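Local coordinates for uncharacterized protein (Legionella pneumophila subsp. pneumophila str. Philadelphia 1, PDB 4RXV) that is of unknown function but, from the clan CA peptidase-family domain in this N-terminal fragment, probably acts as a cysteine peptidase-like enzyme, at residues E101-L113 with G135-K147. Numbering follows the deposited sequence. Where two conformers were deposited one is given.
Sequences ECSNFAYHSAGVL and GRYLHNITLLVPK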
ATOM      1  N   GLU A 101       7.391   0.461  -5.238  1.00  9.54           N
ATOM      2  CA  GLU A 101       7.006   0.909  -6.565  1.00  9.58           C
ATOM      3  C   GLU A 101       5.512   0.599  -6.780  1.00  8.90           C
ATOM      4  O   GLU A 101       4.822   0.097  -5.876  1.00  9.34           O
ATOM      5  CB  GLU A 101       7.926   0.305  -7.647  1.00 10.33           C
ATOM      6  CG  GLU A 101       8.267  -1.161  -7.435  1.00 11.32           C
ATOM      7  CD  GLU A 101       7.034  -2.001  -7.397  1.00 12.51           C
ATOM      8  OE1 GLU A 101       6.765  -2.640  -6.362  1.00 14.48           O
ATOM      9  OE2 GLU A 101       6.307  -2.002  -8.412  1.00 14.33           O
ATOM     10  N   CYS A 102       5.005   0.924  -7.962  1.00  9.38           N
ATOM     11  CA  CYS A 102       3.568   0.990  -8.226  1.00  9.67           C
ATOM     12  C   CYS A 102       2.830  -0.322  -8.011  1.00  9.70           C
ATOM     13  O   CYS A 102       1.654  -0.326  -7.642  1.00  9.92           O
ATOM     14  CB  CYS A 102       3.365   1.465  -9.673  1.00 10.26           C
ATOM     15  SG  CYS A 102       1.726   1.985 -10.144  1.00 10.51           S
ATOM     16  N   SER A 103       3.503  -1.429  -8.291  0.78  9.81           N
ATOM     17  CA  SER A 103       2.888  -2.736  -8.144  0.78 10.65           C
ATOM     18  C   SER A 103       2.786  -3.199  -6.696  0.78 10.74           C
ATOM     19  O   SER A 103       1.698  -3.462  -6.220  0.78 13.19           O
ATOM     20  CB  SER A 103       3.643  -3.763  -8.986  0.78 13.48           C
ATOM     21  OG  SER A 103       3.387  -3.522 -10.349  0.78 15.22           O
ATOM     22  N   ASN A 104       3.902  -3.302  -5.994  1.00  8.94           N
ATOM     23  CA  ASN A 104       3.928  -4.037  -4.721  1.00  9.67           C
ATOM     24  C   ASN A 104       3.730  -3.169  -3.506  1.00  8.29           C
ATOM     25  O   ASN A 104       3.530  -3.723  -2.433  1.00  8.87           O
ATOM     26  CB  ASN A 104       5.235  -4.829  -4.545  1.00 11.28           C
ATOM     27  CG  ASN A 104       5.388  -5.968  -5.537  1.00 13.09           C
ATOM     28  OD1 ASN A 104       4.476  -6.255  -6.332  1.00 13.74           O
ATOM     29  ND2 ASN A 104       6.526  -6.654  -5.468  1.00 15.27           N
ATOM     30  N   PHE A 105       3.779  -1.839  -3.610  1.00  7.63           N
ATOM     31  CA  PHE A 105       3.750  -1.027  -2.405  1.00  7.47           C
ATOM     32  C   PHE A 105       2.501  -1.315  -1.551  1.00  6.92           C
ATOM     33  O   PHE A 105       2.583  -1.361  -0.323  1.00  7.46           O
ATOM     34  CB  PHE A 105       3.814   0.443  -2.812  1.00  7.71           C
ATOM     35  CG  PHE A 105       4.456   1.396  -1.791  1.00  7.52           C
ATOM     36  CD1 PHE A 105       4.624   1.087  -0.461  1.00  7.79           C
ATOM     37  CD2 PHE A 105       4.880   2.631  -2.228  1.00  8.52           C
ATOM     38  CE1 PHE A 105       5.205   2.007   0.414  1.00  8.59           C
ATOM     39  CE2 PHE A 105       5.427   3.564  -1.365  1.00  8.63           C
ATOM     40  CZ  PHE A 105       5.583   3.253  -0.045  1.00  8.58           C
ATOM     41  N   ALA A 106       1.352  -1.501  -2.193  1.00  6.94           N
ATOM     42  CA  ALA A 106       0.102  -1.743  -1.494  1.00  7.74           C
ATOM     43  C   ALA A 106       0.197  -2.929  -0.532  1.00  6.81           C
ATOM     44  O   ALA A 106      -0.539  -2.968   0.448  1.00  7.51           O
ATOM     45  CB  ALA A 106      -1.023  -1.943  -2.472  1.00  8.43           C
ATOM     46  N   TYR A 107       1.079  -3.886  -0.794  1.00  7.19           N
ATOM     47  CA  TYR A 107       1.215  -5.059   0.039  1.00  7.19           C
ATOM     48  C   TYR A 107       1.662  -4.656   1.446  1.00  6.67           C
ATOM     49  O   TYR A 107       1.307  -5.325   2.406  1.00  7.65           O
ATOM     50  CB  TYR A 107       2.215  -6.024  -0.566  1.00  7.69           C
ATOM     51  CG  TYR A 107       1.902  -6.545  -1.961  1.00  7.54           C
ATOM     52  CD1 TYR A 107       0.693  -6.339  -2.600  1.00  8.00           C
ATOM     53  CD2 TYR A 107       2.885  -7.228  -2.658  1.00  9.18           C
ATOM     54  CE1 TYR A 107       0.462  -6.818  -3.877  1.00  9.84           C
ATOM     55  CE2 TYR A 107       2.656  -7.709  -3.927  1.00  9.92           C
ATOM     56  CZ  TYR A 107       1.448  -7.483  -4.528  1.00 10.60           C
ATOM     57  OH  TYR A 107       1.194  -7.960  -5.796  1.00 14.65           O
ATOM     58  N   HIS A 108       2.458  -3.590   1.550  1.00  7.39           N
ATOM     59  CA  HIS A 108       2.914  -3.113   2.854  1.00  6.96           C
ATOM     60  C   HIS A 108       1.711  -2.742   3.706  1.00  6.94           C
ATOM     61  O   HIS A 108       1.584  -3.165   4.850  1.00  7.39           O
ATOM     62  CB  HIS A 108       3.823  -1.915   2.638  1.00  7.20           C
ATOM     63  CG  HIS A 108       4.522  -1.433   3.861  1.00  7.71           C
ATOM     64  ND1 HIS A 108       3.868  -0.860   4.932  1.00  7.66           N
ATOM     65  CD2 HIS A 108       5.842  -1.418   4.148  1.00  8.68           C
ATOM     66  CE1 HIS A 108       4.771  -0.539   5.835  1.00  7.88           C
ATOM     67  NE2 HIS A 108       5.973  -0.860   5.382  1.00  8.20           N
ATOM     68  N   SER A 109       0.835  -1.917   3.159  0.86  6.59           N
ATOM     69  CA  SER A 109      -0.367  -1.494   3.893  0.86  6.74           C
ATOM     70  C   SER A 109      -1.310  -2.646   4.174  0.86  6.95           C
ATOM     71  O   SER A 109      -1.925  -2.663   5.249  0.86  6.92           O
ATOM     72  CB  SER A 109      -1.115  -0.392   3.152  0.86  7.63           C
ATOM     73  OG  SER A 109      -0.337   0.768   3.013  0.86  8.09           O
ATOM     74  N   ALA A 110      -1.439  -3.607   3.267  1.00  6.69           N
ATOM     75  CA  ALA A 110      -2.230  -4.793   3.567  1.00  7.06           C
ATOM     76  C   ALA A 110      -1.700  -5.472   4.829  1.00  7.41           C
ATOM     77  O   ALA A 110      -2.488  -5.874   5.690  1.00  7.65           O
ATOM     78  CB  ALA A 110      -2.250  -5.746   2.394  1.00  7.97           C
ATOM     79  N   GLY A 111      -0.375  -5.578   4.968  1.00  7.07           N
ATOM     80  CA  GLY A 111       0.207  -6.152   6.172  1.00  7.31           C
ATOM     81  C   GLY A 111      -0.089  -5.352   7.416  1.00  7.28           C
ATOM     82  O   GLY A 111      -0.474  -5.919   8.442  1.00  8.38           O
ATOM     83  N   VAL A 112       0.078  -4.036   7.343  1.00  6.97           N
ATOM     84  CA  VAL A 112      -0.229  -3.167   8.475  1.00  6.98           C
ATOM     85  C   VAL A 112      -1.665  -3.377   8.951  1.00  7.64           C
ATOM     86  O   VAL A 112      -1.931  -3.453  10.147  1.00  8.57           O
ATOM     87  CB  VAL A 112       0.035  -1.694   8.104  1.00  7.64           C
ATOM     88  CG1 VAL A 112      -0.524  -0.747   9.135  1.00  8.71           C
ATOM     89  CG2 VAL A 112       1.539  -1.451   7.882  1.00  8.34           C
ATOM     90  N   LEU A 113      -2.589  -3.432   8.006  1.00  7.14           N
ATOM     91  CA  LEU A 113      -4.002  -3.544   8.331  1.00  8.17           C
ATOM     92  C   LEU A 113      -4.370  -4.927   8.840  1.00  8.79           C
ATOM     93  O   LEU A 113      -5.144  -5.051   9.782  1.00 10.11           O
ATOM     94  CB  LEU A 113      -4.824  -3.182   7.109  1.00  8.16           C
ATOM     95  CG  LEU A 113      -4.606  -1.747   6.655  1.00 10.29           C
ATOM     96  CD1 LEU A 113      -5.165  -1.555   5.245  1.00 12.66           C
ATOM     97  CD2 LEU A 113      -5.118  -0.732   7.625  1.00 12.40           C
ATOM     98  N   GLY A 135      -4.740  -4.703 -20.938  1.00 26.25           N
ATOM     99  CA  GLY A 135      -4.782  -6.048 -20.401  1.00 24.11           C
ATOM    100  C   GLY A 135      -3.918  -6.237 -19.172  1.00 23.73           C
ATOM    101  O   GLY A 135      -3.981  -7.296 -18.532  1.00 23.47           O
ATOM    102  N   ARG A 136      -3.108  -5.223 -18.861  1.00 20.56           N
ATOM    103  CA  ARG A 136      -2.265  -5.207 -17.672  1.00 18.90           C
ATOM    104  C   ARG A 136      -2.897  -4.307 -16.610  1.00 18.09           C
ATOM    105  O   ARG A 136      -3.580  -3.347 -16.925  1.00 20.70           O
ATOM    106  CB  ARG A 136      -0.851  -4.691 -18.000  1.00 19.02           C
ATOM    107  CG  ARG A 136      -0.040  -5.585 -18.944  1.00 23.03           C
ATOM    108  CD  ARG A 136       1.305  -4.954 -19.318  1.00 22.99           C
ATOM    109  NE  ARG A 136       1.102  -3.731 -20.092  1.00 25.18           N
ATOM    110  CZ  ARG A 136       1.777  -2.595 -19.931  1.00 25.57           C
ATOM    111  NH1 ARG A 136       2.752  -2.488 -19.040  1.00 20.31           N
ATOM    112  NH2 ARG A 136       1.475  -1.548 -20.683  1.00 28.97           N
ATOM    113  N   TYR A 137      -2.651  -4.622 -15.359  1.00 14.38           N
ATOM    114  CA  TYR A 137      -3.055  -3.765 -14.255  1.00 12.76           C
ATOM    115  C   TYR A 137      -1.776  -3.219 -13.617  1.00 12.26           C
ATOM    116  O   TYR A 137      -1.027  -3.946 -12.973  1.00 13.98           O
ATOM    117  CB  TYR A 137      -3.885  -4.565 -13.254  1.00 13.10           C
ATOM    118  CG  TYR A 137      -5.199  -5.050 -13.786  1.00 14.54           C
ATOM    119  CD1 TYR A 137      -6.351  -4.277 -13.726  1.00 15.86           C
ATOM    120  CD2 TYR A 137      -5.298  -6.316 -14.336  1.00 16.30           C
ATOM    121  CE1 TYR A 137      -7.573  -4.761 -14.207  1.00 17.57           C
ATOM    122  CE2 TYR A 137      -6.502  -6.807 -14.819  1.00 18.94           C
ATOM    123  CZ  TYR A 137      -7.635  -6.028 -14.751  1.00 19.83           C
ATOM    124  OH  TYR A 137      -8.843  -6.507 -15.226  1.00 22.09           O
ATOM    125  N   LEU A 138      -1.486  -1.948 -13.851  1.00 11.62           N
ATOM    126  CA  LEU A 138      -0.185  -1.391 -13.493  1.00 12.36           C
ATOM    127  C   LEU A 138       0.017  -1.168 -12.000  1.00 11.73           C
ATOM    128  O   LEU A 138       1.147  -1.041 -11.550  1.00 13.26           O
ATOM    129  CB  LEU A 138       0.028  -0.038 -14.175  1.00 13.17           C
ATOM    130  CG  LEU A 138      -0.019  -0.035 -15.686  1.00 15.90           C
ATOM    131  CD1 LEU A 138       0.253   1.360 -16.216  1.00 18.23           C
ATOM    132  CD2 LEU A 138       0.988  -1.013 -16.261  1.00 18.99           C
ATOM    133  N   HIS A 139      -1.064  -1.070 -11.237  1.00 10.30           N
ATOM    134  CA  HIS A 139      -1.001  -0.518  -9.882  1.00  9.85           C
ATOM    135  C   HIS A 139      -1.868  -1.317  -8.927  1.00  9.25           C
ATOM    136  O   HIS A 139      -3.079  -1.355  -9.082  1.00 10.68           O
ATOM    137  CB  HIS A 139      -1.527   0.896  -9.962  1.00  9.80           C
ATOM    138  CG  HIS A 139      -1.535   1.629  -8.664  1.00  8.60           C
ATOM    139  ND1 HIS A 139      -0.531   1.514  -7.729  1.00  8.70           N
ATOM    140  CD2 HIS A 139      -2.420   2.515  -8.160  1.00  9.14           C
ATOM    141  CE1 HIS A 139      -0.806   2.290  -6.693  1.00  9.26           C
ATOM    142  NE2 HIS A 139      -1.937   2.917  -6.939  1.00  8.46           N
ATOM    143  N   ASN A 140      -1.266  -1.918  -7.915  1.00  8.78           N
ATOM    144  CA  ASN A 140      -2.061  -2.617  -6.912  1.00  8.40           C
ATOM    145  C   ASN A 140      -2.481  -1.655  -5.813  1.00  7.89           C
ATOM    146  O   ASN A 140      -1.767  -0.695  -5.491  1.00  7.67           O
ATOM    147  CB  ASN A 140      -1.335  -3.832  -6.379  1.00  9.81           C
ATOM    148  CG  ASN A 140      -1.064  -4.848  -7.482  1.00 11.39           C
ATOM    149  OD1 ASN A 140      -1.900  -5.062  -8.349  1.00 13.48           O
ATOM    150  ND2 ASN A 140       0.095  -5.445  -7.464  1.00 11.83           N
ATOM    151  N   ILE A 141      -3.659  -1.902  -5.275  1.00  7.72           N
ATOM    152  CA  ILE A 141      -4.280  -1.075  -4.248  1.00  7.78           C
ATOM    153  C   ILE A 141      -4.850  -1.986  -3.183  1.00  7.63           C
ATOM    154  O   ILE A 141      -5.355  -3.065  -3.486  1.00  8.04           O
ATOM    155  CB  ILE A 141      -5.433  -0.208  -4.871  1.00  8.06           C
ATOM    156  CG1 ILE A 141      -4.838   0.772  -5.896  1.00  8.91           C
ATOM    157  CG2 ILE A 141      -6.216   0.507  -3.803  1.00  9.86           C
ATOM    158  CD1 ILE A 141      -5.904   1.530  -6.688  1.00  9.60           C
ATOM    159  N   THR A 142      -4.806  -1.558  -1.931  1.00  7.06           N
ATOM    160  CA  THR A 142      -5.404  -2.286  -0.815  1.00  6.69           C
ATOM    161  C   THR A 142      -6.759  -1.700  -0.500  1.00  6.23           C
ATOM    162  O   THR A 142      -6.935  -0.475  -0.522  1.00  7.56           O
ATOM    163  CB  THR A 142      -4.429  -2.329   0.350  1.00  7.20           C
ATOM    164  OG1 THR A 142      -3.348  -3.166  -0.060  1.00  8.03           O
ATOM    165  CG2 THR A 142      -5.028  -2.880   1.632  1.00  8.03           C
ATOM    166  N   LEU A 143      -7.719  -2.571  -0.195  1.00  6.77           N
ATOM    167  CA  LEU A 143      -9.062  -2.167   0.203  1.00  7.01           C
ATOM    168  C   LEU A 143      -9.399  -2.685   1.589  1.00  7.44           C
ATOM    169  O   LEU A 143      -9.024  -3.793   1.967  1.00  7.95           O
ATOM    170  CB  LEU A 143     -10.144  -2.698  -0.741  1.00  7.54           C
ATOM    171  CG  LEU A 143      -9.985  -2.381  -2.223  1.00  8.05           C
ATOM    172  CD1 LEU A 143     -11.115  -3.081  -3.004  1.00  8.82           C
ATOM    173  CD2 LEU A 143      -9.973  -0.897  -2.471  1.00  8.60           C
ATOM    174  N   LEU A 144     -10.145  -1.865   2.309  1.00  7.18           N
ATOM    175  CA  LEU A 144     -10.888  -2.277   3.498  1.00  7.90           C
ATOM    176  C   LEU A 144     -12.356  -2.345   3.136  1.00  8.52           C
ATOM    177  O   LEU A 144     -12.932  -1.339   2.736  1.00  9.07           O
ATOM    178  CB  LEU A 144     -10.676  -1.275   4.632  1.00  8.56           C
ATOM    179  CG  LEU A 144      -9.251  -1.236   5.189  1.00  9.24           C
ATOM    180  CD1 LEU A 144      -8.978   0.087   5.893  1.00 11.68           C
ATOM    181  CD2 LEU A 144      -9.015  -2.376   6.133  1.00 12.63           C
ATOM    182  N   VAL A 145     -12.950  -3.535   3.200  0.53  8.80           N
ATOM    183  CA  VAL A 145     -14.363  -3.682   2.865  0.53 10.06           C
ATOM    184  C   VAL A 145     -15.130  -4.063   4.119  0.53 10.84           C
ATOM    185  O   VAL A 145     -14.650  -4.824   4.933  0.53 10.81           O
ATOM    186  CB  VAL A 145     -14.603  -4.707   1.724  0.53 12.10           C
ATOM    187  CG1 VAL A 145     -13.954  -4.206   0.422  0.53 13.02           C
ATOM    188  CG2 VAL A 145     -14.104  -6.090   2.085  0.53 11.19           C
ATOM    189  N   PRO A 146     -16.329  -3.509   4.297  1.00 14.32           N
ATOM    190  CA  PRO A 146     -17.093  -3.871   5.482  1.00 15.74           C
ATOM    191  C   PRO A 146     -17.340  -5.371   5.536  1.00 14.53           C
ATOM    192  O   PRO A 146     -17.540  -6.025   4.522  1.00 15.89           O
ATOM    193  CB  PRO A 146     -18.391  -3.081   5.308  1.00 20.27           C
ATOM    194  CG  PRO A 146     -17.987  -1.897   4.501  1.00 21.65           C
ATOM    195  CD  PRO A 146     -16.979  -2.426   3.540  1.00 19.06           C
ATOM    196  N   LYS A 147     -17.282  -5.918   6.741  1.00 15.05           N
ATOM    197  CA  LYS A 147     -17.515  -7.338   6.955  1.00 16.76           C
ATOM    198  C   LYS A 147     -18.762  -7.804   6.241  1.00 16.38           C
ATOM    199  O   LYS A 147     -19.816  -7.184   6.392  1.00 17.26           O
ATOM    200  CB  LYS A 147     -17.730  -7.581   8.446  1.00 21.11           C
ATOM    201  CG  LYS A 147     -16.483  -7.571   9.250  1.00 24.73           C
ATOM    202  CD  LYS A 147     -15.643  -8.763   8.924  1.00 25.64           C
ATOM    203  CE  LYS A 147     -14.498  -8.873   9.880  1.00 27.89           C
ATOM    204  NZ  LYS A 147     -13.625  -9.984   9.483  1.00 28.06           N
TER
HETATM  205  O   HOH W   1       0.853  -0.432  -4.896  1.00  7.80           O
HETATM  206  O   HOH W   2       1.604  -4.344 -12.265  1.00 34.66           O
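Asn140, Thr142 and Cys102 bury the largest areas of any residues in this contact, in which the 101-113 segment, its helix included, lies along strand 136-146. Asn140 reaches across with its amide: ND2 gives a hydrogen bond to Ser103 O at 2.8 Å, coming from above that carbonyl plane, while the amide lies 14° from the plane of the Tyr107 ring, whose OH bonds to Leu69 O. Further along, Thr142 OG1 donates to Ala106 O (2.9 Å), which also takes the helical bond from Ala110 N. Thr142 OG1 lies anti to the carbonyl carbon, while CG2 packs on Leu113 CD1. At the far end Cys102 turns SG anti to its backbone N (-167°), placing it 3.3 Å from His139 ND1. His139 ND1 donates to Cys102 O at 2.9 Å, nearly straight at 167° and close to the imidazole plane. A water accepts from Ala106 N and lies within bonding distance of Cys102 O and Asn140 O. His139 NE2 bonds to Asp171 OD2; cysteine just before a helix, histidine on a strand and aspartate behind it form an arrangement resembling that of papain-like cysteine peptidases and consistent with a Cys-His-Asp catalytic triad.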